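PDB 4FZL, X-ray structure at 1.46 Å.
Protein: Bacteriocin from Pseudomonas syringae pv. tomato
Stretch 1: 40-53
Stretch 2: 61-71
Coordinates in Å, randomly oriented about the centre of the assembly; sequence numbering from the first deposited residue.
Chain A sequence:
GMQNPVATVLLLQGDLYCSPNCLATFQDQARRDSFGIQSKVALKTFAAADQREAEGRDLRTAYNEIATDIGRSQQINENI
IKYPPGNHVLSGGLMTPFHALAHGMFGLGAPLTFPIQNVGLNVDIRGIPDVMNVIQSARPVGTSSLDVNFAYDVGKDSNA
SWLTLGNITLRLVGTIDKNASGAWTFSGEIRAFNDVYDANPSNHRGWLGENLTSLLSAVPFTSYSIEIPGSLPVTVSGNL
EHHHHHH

Stretch 1, residues 40-53: KVALKTFAAADQRE
Stretch 2 (61-71) TAYNEIATDIG

Both stretches are helical. Residues 40-53 lie in a helix that begins earlier in the chain and continues later in it; residues 61-70 lie in a second helix that also begins earlier. Backbone angles in both helices stay near phi -62°, psi -43°, with psi ranging from -33° at Lys 44 to -52° at Ala 62 and Tyr 63; Gly 71 is at -60°/-13°. Hydrogen bonds from N of residue i+4 to O of residue i hold each helix. The two N-to-C directions make an angle of 131°, so the helices run roughly against each other but well splayed. Their axes come within 8.5 Å. The register is marked by Ala 49 CA and Tyr 63 CA, 5.0 Å apart, and by Thr 45 CA and Ile 66 CA, 6.7 Å apart. Together the surfaces bury 505 Å².

Ile 66 covers the most surface. Its CA-to-CB bond points toward the first helix, with chi1 m (-71°) and chi2 t (158°). It is a knob in a hole formed by Thr 45, Ala 48, Ala 49 and Arg 52. Ile 66 CD1 lies 3.6 Å from Ala 48 CB and 3.4 Å from Ala 49 N, so the methyl reaches the backbone. Ala 49 N is hydrogen-bonded to Thr 45 O at 2.8 Å. Ile 66 CG2 packs 3.8 Å from Thr 45 CG2.

Arg 52 lies three residues after Ala 49, about one helical turn, and its CA-to-CB bond points toward the second helix. Its chi angles are m, t, t, with chi4 -167°, so the chain is extended. Arg 52 CB meets Ala 62 CB at 3.7 Å. The guanidinium has Ile 66 CG1 over one face, 3.9 Å from Arg 52 NE. Arg 52 NH1 is 3.7 Å from Glu 65 CB, but no salt bridge forms: the Glu 65 side chain, m at chi1 and chi2, leads away at its end.

Tyr 63 starts sideways, but its end comes nearer. Chi1 is t (175°) and chi2 is 92°. Tyr 63 CD1 is 3.7 Å from Thr 45 CG2, and Tyr 63 CE1 lies 4.0 Å from Phe 46 CE1, at the edge of the Phe 46 ring. Tyr 63 CB is 4.2 Å from Ala 49 CB. The small Ala 49 side chain accompanies the close backbone approach here. Tyr 63 OH is hydrogen-bonded elsewhere in the structure.

Thr 45, chi1 m, turns its hydroxyl back to its own helix: Thr 45 OG1 donates to Val 41 O at 2.8 Å. Beyond it, Ile 70 CD1 lies 3.9 Å from Val 41 CG1. No hydrogen bond crosses between the stretches; the contact is one of packing.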

ATOM      1  N   LYS A  40      -0.415 -19.074   5.731  1.00 20.51           N
ATOM      2  CA  LYS A  40      -1.047 -18.710   4.440  1.00 20.88           C
ATOM      3  C   LYS A  40      -2.427 -18.196   4.714  1.00 19.03           C
ATOM      4  O   LYS A  40      -2.869 -17.200   4.128  1.00 21.12           O
ATOM      5  CB  LYS A  40      -1.036 -19.883   3.483  1.00 24.32           C
ATOM      6  CG  LYS A  40       0.362 -20.211   2.921  1.00 24.36           C
ATOM      7  CD  LYS A  40       0.273 -21.413   2.008  1.00 33.01           C
ATOM      8  CE  LYS A  40       1.615 -22.060   1.719  1.00 37.04           C
ATOM      9  NZ  LYS A  40       1.491 -23.426   1.133  1.00 42.44           N
ATOM     10  N   VAL A  41      -3.103 -18.865   5.636  1.00 18.73           N
ATOM     11  CA  VAL A  41      -4.481 -18.415   5.972  1.00 19.87           C
ATOM     12  C   VAL A  41      -4.437 -17.003   6.690  1.00 16.79           C
ATOM     13  O   VAL A  41      -5.252 -16.115   6.365  1.00 19.37           O
ATOM     14  CB  VAL A  41      -5.257 -19.425   6.852  1.00 20.62           C
ATOM     15  CG1 VAL A  41      -6.603 -18.846   7.364  1.00 19.19           C
ATOM     16  CG2 VAL A  41      -5.483 -20.695   6.043  1.00 20.87           C
ATOM     17  N   ALA A  42      -3.470 -16.789   7.597  1.00 18.99           N
ATOM     18  CA  ALA A  42      -3.253 -15.464   8.176  1.00 20.71           C
ATOM     19  C   ALA A  42      -3.021 -14.413   7.082  1.00 18.21           C
ATOM     20  O   ALA A  42      -3.666 -13.371   7.053  1.00 20.47           O
ATOM     21  CB  ALA A  42      -2.147 -15.458   9.271  1.00 20.30           C
ATOM     22  N   LEU A  43      -2.125 -14.710   6.126  1.00 19.28           N
ATOM     23  CA  LEU A  43      -1.762 -13.727   5.133  1.00 21.75           C
ATOM     24  C   LEU A  43      -2.982 -13.358   4.269  1.00 18.67           C
ATOM     25  O   LEU A  43      -3.241 -12.186   3.972  1.00 20.75           O
ATOM     26  CB  LEU A  43      -0.611 -14.274   4.284  1.00 22.63           C
ATOM     27  CG  LEU A  43      -0.109 -13.300   3.223  1.00 23.65           C
ATOM     28  CD1 LEU A  43       0.342 -11.953   3.780  1.00 23.60           C
ATOM     29  CD2 LEU A  43       1.065 -13.932   2.465  1.00 26.56           C
ATOM     30  N   LYS A  44      -3.751 -14.382   3.857  1.00 19.56           N
ATOM     31  CA  LYS A  44      -4.964 -14.123   3.143  1.00 20.12           C
ATOM     32  C   LYS A  44      -6.047 -13.348   3.914  1.00 21.71           C
ATOM     33  O   LYS A  44      -6.781 -12.541   3.351  1.00 21.90           O
ATOM     34  CB  LYS A  44      -5.496 -15.425   2.498  1.00 19.45           C
ATOM     35  CG  LYS A  44      -4.696 -15.964   1.326  1.00 22.01           C
ATOM     36  CD  LYS A  44      -5.294 -17.148   0.557  1.00 30.86           C
ATOM     37  CE  LYS A  44      -5.038 -18.414   1.258  1.00 26.99           C
ATOM     38  NZ  LYS A  44      -5.646 -19.539   0.441  1.00 26.09           N
ATOM     39  N   THR A  45      -6.093 -13.590   5.221  1.00 20.13           N
ATOM     40  CA  THR A  45      -7.004 -12.857   6.081  1.00 20.31           C
ATOM     41  C   THR A  45      -6.555 -11.384   6.139  1.00 18.69           C
ATOM     42  O   THR A  45      -7.416 -10.488   6.148  1.00 21.22           O
ATOM     43  CB  THR A  45      -7.087 -13.496   7.485  1.00 21.07           C
ATOM     44  OG1 THR A  45      -7.533 -14.843   7.337  1.00 21.65           O
ATOM     45  CG2 THR A  45      -7.982 -12.661   8.518  1.00 21.36           C
ATOM     46  N   PHE A  46      -5.218 -11.154   6.275  1.00 18.93           N
ATOM     47  CA  PHE A  46      -4.749  -9.772   6.271  1.00 17.64           C
ATOM     48  C   PHE A  46      -5.207  -9.066   4.977  1.00 18.22           C
ATOM     49  O   PHE A  46      -5.583  -7.874   5.012  1.00 22.29           O
ATOM     50  CB  PHE A  46      -3.229  -9.652   6.373  1.00 17.86           C
ATOM     51  CG  PHE A  46      -2.579 -10.284   7.566  1.00 19.50           C
ATOM     52  CD1 PHE A  46      -3.252 -10.544   8.760  1.00 22.20           C
ATOM     53  CD2 PHE A  46      -1.264 -10.645   7.482  1.00 21.25           C
ATOM     54  CE1 PHE A  46      -2.625 -11.175   9.780  1.00 24.34           C
ATOM     55  CE2 PHE A  46      -0.590 -11.219   8.558  1.00 23.64           C
ATOM     56  CZ  PHE A  46      -1.304 -11.494   9.712  1.00 21.95           C
ATOM     57  N   ALA A  47      -5.035  -9.764   3.839  1.00 20.00           N
ATOM     58  CA  ALA A  47      -5.426  -9.096   2.625  1.00 18.54           C
ATOM     59  C   ALA A  47      -6.918  -8.803   2.562  1.00 17.92           C
ATOM     60  O   ALA A  47      -7.341  -7.759   2.071  1.00 21.90           O
ATOM     61  CB  ALA A  47      -5.057 -10.008   1.502  1.00 19.54           C
ATOM     62  N   ALA A  48      -7.717  -9.773   3.028  1.00 19.43           N
ATOM     63  CA  ALA A  48      -9.157  -9.555   3.078  1.00 20.70           C
ATOM     64  C   ALA A  48      -9.550  -8.391   4.023  1.00 19.15           C
ATOM     65  O   ALA A  48     -10.516  -7.633   3.730  1.00 22.31           O
ATOM     66  CB  ALA A  48      -9.867 -10.856   3.472  1.00 20.27           C
ATOM     67  N   ALA A  49      -8.873  -8.342   5.183  1.00 16.96           N
ATOM     68  CA  ALA A  49      -9.214  -7.339   6.156  1.00 20.76           C
ATOM     69  C   ALA A  49      -8.825  -5.940   5.598  1.00 20.81           C
ATOM     70  O   ALA A  49      -9.530  -4.953   5.757  1.00 21.32           O
ATOM     71  CB  ALA A  49      -8.484  -7.647   7.473  1.00 21.06           C
ATOM     72  N   ASP A  50      -7.661  -5.867   4.954  1.00 19.79           N
ATOM     73  CA  ASP A  50      -7.259  -4.624   4.324  1.00 17.85           C
ATOM     74  C   ASP A  50      -8.254  -4.193   3.259  1.00 18.83           C
ATOM     75  O   ASP A  50      -8.559  -3.017   3.139  1.00 20.72           O
ATOM     76  CB  ASP A  50      -5.899  -4.773   3.642  1.00 20.01           C
ATOM     77  CG  ASP A  50      -5.361  -3.492   3.077  1.00 22.89           C
ATOM     78  OD1 ASP A  50      -4.901  -2.632   3.868  1.00 23.12           O
ATOM     79  OD2 ASP A  50      -5.357  -3.324   1.882  1.00 23.24           O
ATOM     80  N   GLN A  51      -8.685  -5.130   2.423  1.00 21.35           N
ATOM     81  CA  GLN A  51      -9.707  -4.831   1.452  1.00 22.16           C
ATOM     82  C   GLN A  51     -10.980  -4.210   2.105  1.00 21.04           C
ATOM     83  O   GLN A  51     -11.561  -3.242   1.618  1.00 22.60           O
ATOM     84  CB  GLN A  51     -10.009  -6.111   0.629  1.00 23.28           C
ATOM     85  CG  GLN A  51     -11.037  -6.023  -0.488  1.00 27.69           C
ATOM     86  CD  GLN A  51     -10.549  -5.329  -1.685  1.00 24.65           C
ATOM     87  OE1 GLN A  51      -9.398  -5.461  -2.012  1.00 25.54           O
ATOM     88  NE2 GLN A  51     -11.411  -4.600  -2.363  1.00 29.36           N
ATOM     89  N   ARG A  52     -11.435  -4.835   3.187  1.00 22.05           N
ATOM     90  CA  ARG A  52     -12.553  -4.302   3.874  1.00 21.89           C
ATOM     91  C   ARG A  52     -12.292  -2.898   4.513  1.00 21.60           C
ATOM     92  O   ARG A  52     -13.203  -2.056   4.494  1.00 26.63           O
ATOM     93  CB  ARG A  52     -13.108  -5.225   4.978  1.00 22.57           C
ATOM     94  CG  ARG A  52     -13.682  -6.532   4.453  1.00 27.78           C
ATOM     95  CD  ARG A  52     -14.426  -7.204   5.578  1.00 39.88           C
ATOM     96  NE  ARG A  52     -14.930  -8.522   5.209  1.00 53.18           N
ATOM     97  CZ  ARG A  52     -15.822  -9.208   5.932  1.00 50.93           C
ATOM     98  NH1 ARG A  52     -16.299  -8.712   7.074  1.00 58.61           N
ATOM     99  NH2 ARG A  52     -16.213 -10.403   5.535  1.00 58.95           N
ATOM    100  N   GLU A  53     -11.094  -2.680   5.061  1.00 21.92           N
ATOM    101  CA  GLU A  53     -10.735  -1.343   5.524  1.00 23.31           C
ATOM    102  C   GLU A  53     -10.771  -0.324   4.333  1.00 21.33           C
ATOM    103  O   GLU A  53     -11.246   0.812   4.537  1.00 23.12           O
ATOM    104  CB  GLU A  53      -9.381  -1.329   6.218  1.00 22.52           C
ATOM    105  CG  GLU A  53      -9.063  -0.041   6.914  1.00 28.83           C
ATOM    106  CD  GLU A  53      -7.729  -0.058   7.684  1.00 28.38           C
ATOM    107  OE1 GLU A  53      -7.619   0.638   8.718  1.00 37.32           O
ATOM    108  OE2 GLU A  53      -6.829  -0.784   7.266  1.00 39.96           O
ATOM    109  N   THR A  61     -12.370  -5.162  13.468  1.00 22.64           N
ATOM    110  CA  THR A  61     -13.689  -5.736  13.289  1.00 21.91           C
ATOM    111  C   THR A  61     -13.692  -6.609  12.090  1.00 19.96           C
ATOM    112  O   THR A  61     -14.154  -7.762  12.126  1.00 22.44           O
ATOM    113  CB  THR A  61     -14.792  -4.685  13.175  1.00 25.39           C
ATOM    114  OG1 THR A  61     -14.742  -3.881  14.379  1.00 26.22           O
ATOM    115  CG2 THR A  61     -16.205  -5.316  13.056  1.00 27.78           C
ATOM    116  N   ALA A  62     -13.117  -6.113  10.990  1.00 21.49           N
ATOM    117  CA  ALA A  62     -13.056  -6.809   9.646  1.00 22.07           C
ATOM    118  C   ALA A  62     -12.258  -8.142   9.856  1.00 20.22           C
ATOM    119  O   ALA A  62     -12.726  -9.246   9.515  1.00 22.96           O
ATOM    120  CB  ALA A  62     -12.393  -5.966   8.573  1.00 22.99           C
ATOM    121  N   TYR A  63     -11.073  -8.009  10.457  1.00 20.33           N
ATOM    122  CA  TYR A  63     -10.232  -9.147  10.758  1.00 20.32           C
ATOM    123  C   TYR A  63     -11.000 -10.218  11.556  1.00 20.31           C
ATOM    124  O   TYR A  63     -11.020 -11.411  11.186  1.00 21.08           O
ATOM    125  CB  TYR A  63      -8.992  -8.691  11.530  1.00 20.56           C
ATOM    126  CG  TYR A  63      -8.116  -9.864  11.988  1.00 19.03           C
ATOM    127  CD1 TYR A  63      -7.092 -10.290  11.172  1.00 20.67           C
ATOM    128  CD2 TYR A  63      -8.364 -10.490  13.191  1.00 20.82           C
ATOM    129  CE1 TYR A  63      -6.238 -11.341  11.557  1.00 23.92           C
ATOM    130  CE2 TYR A  63      -7.590 -11.540  13.556  1.00 20.90           C
ATOM    131  CZ  TYR A  63      -6.539 -12.009  12.775  1.00 22.66           C
ATOM    132  OH  TYR A  63      -5.722 -13.093  13.201  1.00 23.55           O
ATOM    133  N   ASN A  64     -11.611  -9.745  12.656  1.00 21.96           N
ATOM    134  CA  ASN A  64     -12.361 -10.660  13.522  1.00 19.87           C
ATOM    135  C   ASN A  64     -13.532 -11.334  12.737  1.00 19.12           C
ATOM    136  O   ASN A  64     -13.762 -12.586  12.863  1.00 22.09           O
ATOM    137  CB  ASN A  64     -12.942  -9.974  14.749  1.00 20.35           C
ATOM    138  CG  ASN A  64     -11.902  -9.562  15.778  1.00 23.77           C
ATOM    139  OD1 ASN A  64     -10.810 -10.085  15.842  1.00 23.31           O
ATOM    140  ND2 ASN A  64     -12.276  -8.586  16.621  1.00 24.03           N
ATOM    141  N   GLU A  65     -14.249 -10.536  11.928  1.00 22.15           N
ATOM    142  CA  GLU A  65     -15.350 -11.102  11.160  1.00 22.71           C
ATOM    143  C   GLU A  65     -14.922 -12.107  10.112  1.00 20.65           C
ATOM    144  O   GLU A  65     -15.647 -13.103   9.904  1.00 21.68           O
ATOM    145  CB  GLU A  65     -16.218 -10.017  10.541  1.00 25.88           C
ATOM    146  CG  GLU A  65     -16.997  -9.283  11.637  1.00 26.47           C
ATOM    147  CD  GLU A  65     -18.037 -10.220  12.354  1.00 30.16           C
ATOM    148  OE1 GLU A  65     -18.848 -10.889  11.683  1.00 44.68           O
ATOM    149  OE2 GLU A  65     -18.059 -10.295  13.592  1.00 33.60           O
ATOM    150  N   ILE A  66     -13.793 -11.860   9.432  1.00 20.93           N
ATOM    151  CA  ILE A  66     -13.265 -12.833   8.475  1.00 20.73           C
ATOM    152  C   ILE A  66     -12.827 -14.113   9.226  1.00 21.03           C
ATOM    153  O   ILE A  66     -13.127 -15.246   8.813  1.00 21.03           O
ATOM    154  CB  ILE A  66     -12.064 -12.197   7.792  1.00 23.47           C
ATOM    155  CG1 ILE A  66     -12.528 -11.090   6.866  1.00 23.83           C
ATOM    156  CG2 ILE A  66     -11.358 -13.229   6.950  1.00 23.10           C
ATOM    157  CD1 ILE A  66     -11.443 -10.061   6.565  1.00 25.20           C
ATOM    158  N   ALA A  67     -12.165 -13.951  10.366  1.00 21.64           N
ATOM    159  CA  ALA A  67     -11.721 -15.148  11.130  1.00 21.01           C
ATOM    160  C   ALA A  67     -12.935 -15.933  11.583  1.00 20.33           C
ATOM    161  O   ALA A  67     -12.930 -17.164  11.555  1.00 21.44           O
ATOM    162  CB  ALA A  67     -10.871 -14.753  12.317  1.00 21.99           C
ATOM    163  N   THR A  68     -13.958 -15.220  12.023  1.00 20.26           N
ATOM    164  CA  THR A  68     -15.179 -15.852  12.465  1.00 21.35           C
ATOM    165  C   THR A  68     -15.851 -16.633  11.324  1.00 21.37           C
ATOM    166  O   THR A  68     -16.353 -17.782  11.494  1.00 23.09           O
ATOM    167  CB  THR A  68     -16.127 -14.846  13.167  1.00 21.85           C
ATOM    168  OG1 THR A  68     -15.448 -14.258  14.263  1.00 23.09           O
ATOM    169  CG2 THR A  68     -17.439 -15.523  13.592  1.00 24.95           C
ATOM    170  N   ASP A  69     -15.839 -16.045  10.144  1.00 21.29           N
ATOM    171  CA  ASP A  69     -16.416 -16.732   8.995  1.00 22.35           C
ATOM    172  C   ASP A  69     -15.638 -17.970   8.588  1.00 19.62           C
ATOM    173  O   ASP A  69     -16.224 -19.037   8.261  1.00 25.58           O
ATOM    174  CB  ASP A  69     -16.640 -15.753   7.859  1.00 26.11           C
ATOM    175  CG  ASP A  69     -17.650 -16.296   6.852  1.00 42.24           C
ATOM    176  OD1 ASP A  69     -18.803 -16.625   7.263  1.00 45.17           O
ATOM    177  OD2 ASP A  69     -17.278 -16.419   5.676  1.00 67.83           O
ATOM    178  N   ILE A  70     -14.303 -17.866   8.638  1.00 21.27           N
ATOM    179  CA  ILE A  70     -13.451 -19.050   8.376  1.00 22.61           C
ATOM    180  C   ILE A  70     -13.849 -20.159   9.391  1.00 23.31           C
ATOM    181  O   ILE A  70     -13.886 -21.345   9.064  1.00 24.52           O
ATOM    182  CB  ILE A  70     -11.952 -18.688   8.465  1.00 22.23           C
ATOM    183  CG1 ILE A  70     -11.522 -17.783   7.274  1.00 22.44           C
ATOM    184  CG2 ILE A  70     -11.050 -19.955   8.421  1.00 26.14           C
ATOM    185  CD1 ILE A  70     -10.133 -17.165   7.441  1.00 25.08           C
ATOM    186  N   GLY A  71     -14.086 -19.730  10.623  1.00 25.42           N
ATOM    187  CA  GLY A  71     -14.537 -20.584  11.718  1.00 21.25           C
ATOM    188  C   GLY A  71     -15.847 -21.319  11.553  1.00 21.98           C
ATOM    189  O   GLY A  71     -16.175 -22.234  12.323  1.00 27.51           O
TER